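Long-range contact in PilO protein (Pseudomonas aeruginosa, PDB 5UVR), which forms, with PilN, the foundation of the inner-membrane PilM/PilN/PilO/PilP complex required to assemble functional type IV pili for adhesion and twitching motility: residues 17-22 with 40-45. Numbering follows the deposited sequence.
Sequences LEFEEI and ISVVGG
Glu-18 pairs with Val-43, and Glu-21 with Ser-41, as hydrogen-bonded positions of two antiparallel strands. Two residues, Glu-20 and Glu-21, sit opposite the single Ser-41, a classic beta bulge that shifts the register by one. Ser-41 O accepts both amides from the same face of its carbonyl plane, Glu-20 N at 2.9 Å and Glu-21 N at a longer 3.3 Å; Ser-41 N returns a bond to Glu-21 O. Before the bulge, Glu-18 N donates almost linearly to Val-43 O (2.8 Å, 178° at the hydrogen), and Val-43 N returns a bond to Glu-18 O.

Val-42 CG2 touches both Phe-19 and Leu-17. It lies over one face of the Phe-19 ring, offset toward the rim, 4.2 Å from the centroid and 13° off the normal, a CH-pi contact, while Ile-40 CD1 meets the ring edge. The same methyl presses on Leu-17 CB at 3.4 Å, closer than carbons normally approach. Leu-17 CD2 reaches Gly-44 CA (3.7 Å), and Leu-17 and Ile-40 both touch Phe-52 of helix 46-57, which packs on this face.

On the other face, the Glu-20 carboxylate passes over Val-43, with Glu-20 OE2 3.5 Å from Val-43 CG2. An extended chain beyond CG (chi2 -171°) carries CD over the Val-43 side chain, and OE1 forms a salt bridge with Arg-82 of strand 81-86. Ser-41 OG is hydrogen-bonded to Ser-84 OG. The two faces of this modified ferredoxin fold core differ in chemistry: apolar contacts under the helix, and on the reverse Val-43 beneath a Glu-20 to Arg-82 salt bridge that spans the strand between them.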
ATOM      1  N   LEU A  17      -8.351  10.338   3.590  1.00 34.32           N
ATOM      2  CA  LEU A  17      -8.632   9.302   2.614  1.00 33.25           C
ATOM      3  C   LEU A  17      -9.747   8.384   3.081  1.00 38.21           C
ATOM      4  O   LEU A  17      -9.904   8.115   4.273  1.00 42.11           O
ATOM      5  CB  LEU A  17      -7.385   8.463   2.335  1.00 29.79           C
ATOM      6  CG  LEU A  17      -6.223   9.249   1.755  1.00 28.87           C
ATOM      7  CD1 LEU A  17      -5.054   8.301   1.515  1.00 30.23           C
ATOM      8  CD2 LEU A  17      -6.652   9.919   0.474  1.00 29.67           C
ATOM      9  N   GLU A  18     -10.500   7.881   2.109  1.00 37.53           N
ATOM     10  CA  GLU A  18     -11.560   6.905   2.328  1.00 44.22           C
ATOM     11  C   GLU A  18     -11.057   5.571   1.793  1.00 40.11           C
ATOM     12  O   GLU A  18     -11.036   5.349   0.579  1.00 37.24           O
ATOM     13  CB  GLU A  18     -12.846   7.332   1.629  1.00 48.79           C
ATOM     14  CG  GLU A  18     -13.337   8.730   2.003  1.00 64.30           C
ATOM     15  CD  GLU A  18     -14.018   8.772   3.361  1.00 81.89           C
ATOM     16  OE1 GLU A  18     -14.260   7.693   3.945  1.00 92.44           O
ATOM     17  OE2 GLU A  18     -14.316   9.886   3.843  1.00 85.85           O
ATOM     18  N   PHE A  19     -10.647   4.683   2.693  1.00 36.04           N
ATOM     19  CA  PHE A  19     -10.284   3.341   2.261  1.00 34.03           C
ATOM     20  C   PHE A  19     -11.513   2.617   1.745  1.00 35.24           C
ATOM     21  O   PHE A  19     -12.595   2.697   2.341  1.00 37.57           O
ATOM     22  CB  PHE A  19      -9.636   2.568   3.401  1.00 37.48           C
ATOM     23  CG  PHE A  19      -8.233   3.001   3.677  1.00 37.62           C
ATOM     24  CD1 PHE A  19      -7.178   2.460   2.955  1.00 39.13           C
ATOM     25  CD2 PHE A  19      -7.968   3.976   4.618  1.00 43.24           C
ATOM     26  CE1 PHE A  19      -5.882   2.867   3.192  1.00 38.94           C
ATOM     27  CE2 PHE A  19      -6.666   4.390   4.864  1.00 47.80           C
ATOM     28  CZ  PHE A  19      -5.622   3.830   4.145  1.00 42.21           C
ATOM     29  N   GLU A  20     -11.362   1.972   0.595  1.00 30.13           N
ATOM     30  CA  GLU A  20     -12.401   1.119   0.044  1.00 31.43           C
ATOM     31  C   GLU A  20     -12.084  -0.349   0.249  1.00 30.78           C
ATOM     32  O   GLU A  20     -12.961  -1.117   0.636  1.00 29.65           O
ATOM     33  CB  GLU A  20     -12.600   1.385  -1.451  1.00 32.46           C
ATOM     34  CG  GLU A  20     -13.241   2.705  -1.794  1.00 38.60           C
ATOM     35  CD  GLU A  20     -13.599   2.795  -3.266  1.00 41.01           C
ATOM     36  OE1 GLU A  20     -12.932   2.107  -4.077  1.00 42.86           O
ATOM     37  OE2 GLU A  20     -14.542   3.541  -3.606  1.00 42.10           O
ATOM     38  N   GLU A  21     -10.834  -0.757   0.032  1.00 29.43           N
ATOM     39  CA  GLU A  21     -10.503  -2.165   0.163  1.00 30.35           C
ATOM     40  C   GLU A  21      -9.064  -2.320   0.614  1.00 31.90           C
ATOM     41  O   GLU A  21      -8.169  -1.651   0.090  1.00 28.50           O
ATOM     42  CB  GLU A  21     -10.731  -2.898  -1.159  1.00 38.54           C
ATOM     43  CG  GLU A  21     -10.452  -4.384  -1.096  1.00 44.73           C
ATOM     44  CD  GLU A  21     -11.372  -5.169  -2.006  1.00 62.12           C
ATOM     45  OE1 GLU A  21     -12.482  -4.667  -2.299  1.00 72.04           O
ATOM     46  OE2 GLU A  21     -10.987  -6.279  -2.432  1.00 67.45           O
ATOM     47  N   ILE A  22      -8.849  -3.198   1.588  1.00 26.98           N
ATOM     48  CA  ILE A  22      -7.517  -3.613   2.005  1.00 27.92           C
ATOM     49  C   ILE A  22      -7.504  -5.132   1.946  1.00 28.99           C
ATOM     50  O   ILE A  22      -8.310  -5.785   2.611  1.00 25.20           O
ATOM     51  CB  ILE A  22      -7.162  -3.131   3.421  1.00 29.37           C
ATOM     52  CG1 ILE A  22      -7.304  -1.610   3.527  1.00 32.11           C
ATOM     53  CG2 ILE A  22      -5.745  -3.568   3.781  1.00 31.87           C
ATOM     54  CD1 ILE A  22      -7.064  -1.068   4.918  1.00 34.98           C
ATOM     55  N   ILE A  40      -4.376  -2.345  -1.985  1.00 26.29           N
ATOM     56  CA  ILE A  40      -5.220  -1.331  -1.366  1.00 29.69           C
ATOM     57  C   ILE A  40      -5.877  -0.456  -2.425  1.00 30.43           C
ATOM     58  O   ILE A  40      -5.272  -0.114  -3.448  1.00 30.16           O
ATOM     59  CB  ILE A  40      -4.456  -0.467  -0.338  1.00 34.34           C
ATOM     60  CG1 ILE A  40      -3.710   0.676  -1.003  1.00 41.26           C
ATOM     61  CG2 ILE A  40      -3.517  -1.301   0.513  1.00 34.87           C
ATOM     62  CD1 ILE A  40      -3.107   1.635  -0.013  1.00 56.72           C
ATOM     63  N   SER A  41      -7.141  -0.116  -2.175  1.00 26.29           N
ATOM     64  CA  SER A  41      -7.891   0.842  -2.972  1.00 29.66           C
ATOM     65  C   SER A  41      -8.341   1.952  -2.042  1.00 29.72           C
ATOM     66  O   SER A  41      -8.903   1.682  -0.977  1.00 28.29           O
ATOM     67  CB  SER A  41      -9.107   0.199  -3.640  1.00 30.48           C
ATOM     68  OG  SER A  41      -8.719  -0.638  -4.713  1.00 37.24           O
ATOM     69  N   VAL A  42      -8.090   3.195  -2.424  1.00 28.16           N
ATOM     70  CA  VAL A  42      -8.376   4.302  -1.525  1.00 29.67           C
ATOM     71  C   VAL A  42      -8.807   5.503  -2.355  1.00 29.88           C
ATOM     72  O   VAL A  42      -8.391   5.660  -3.507  1.00 27.88           O
ATOM     73  CB  VAL A  42      -7.150   4.575  -0.629  1.00 29.79           C
ATOM     74  CG1 VAL A  42      -5.926   4.891  -1.479  1.00 29.39           C
ATOM     75  CG2 VAL A  42      -7.429   5.661   0.366  1.00 33.85           C
ATOM     76  N   VAL A  43      -9.687   6.325  -1.783  1.00 30.06           N
ATOM     77  CA  VAL A  43     -10.300   7.457  -2.475  1.00 29.19           C
ATOM     78  C   VAL A  43      -9.948   8.750  -1.752  1.00 28.59           C
ATOM     79  O   VAL A  43     -10.032   8.825  -0.521  1.00 29.64           O
ATOM     80  CB  VAL A  43     -11.829   7.289  -2.575  1.00 30.12           C
ATOM     81  CG1 VAL A  43     -12.479   8.583  -3.054  1.00 33.19           C
ATOM     82  CG2 VAL A  43     -12.177   6.154  -3.508  1.00 30.63           C
ATOM     83  N   GLY A  44      -9.576   9.774  -2.518  1.00 27.95           N
ATOM     84  CA  GLY A  44      -9.250  11.064  -1.934  1.00 30.43           C
ATOM     85  C   GLY A  44      -8.830  12.038  -3.018  1.00 28.90           C
ATOM     86  O   GLY A  44      -8.827  11.714  -4.208  1.00 27.63           O
ATOM     87  N   GLY A  45      -8.478  13.247  -2.584  1.00 27.02           N
ATOM     88  CA  GLY A  45      -7.895  14.218  -3.487  1.00 25.03           C
ATOM     89  C   GLY A  45      -6.429  13.927  -3.766  1.00 26.26           C
ATOM     90  O   GLY A  45      -5.764  13.157  -3.059  1.00 25.51           O
TER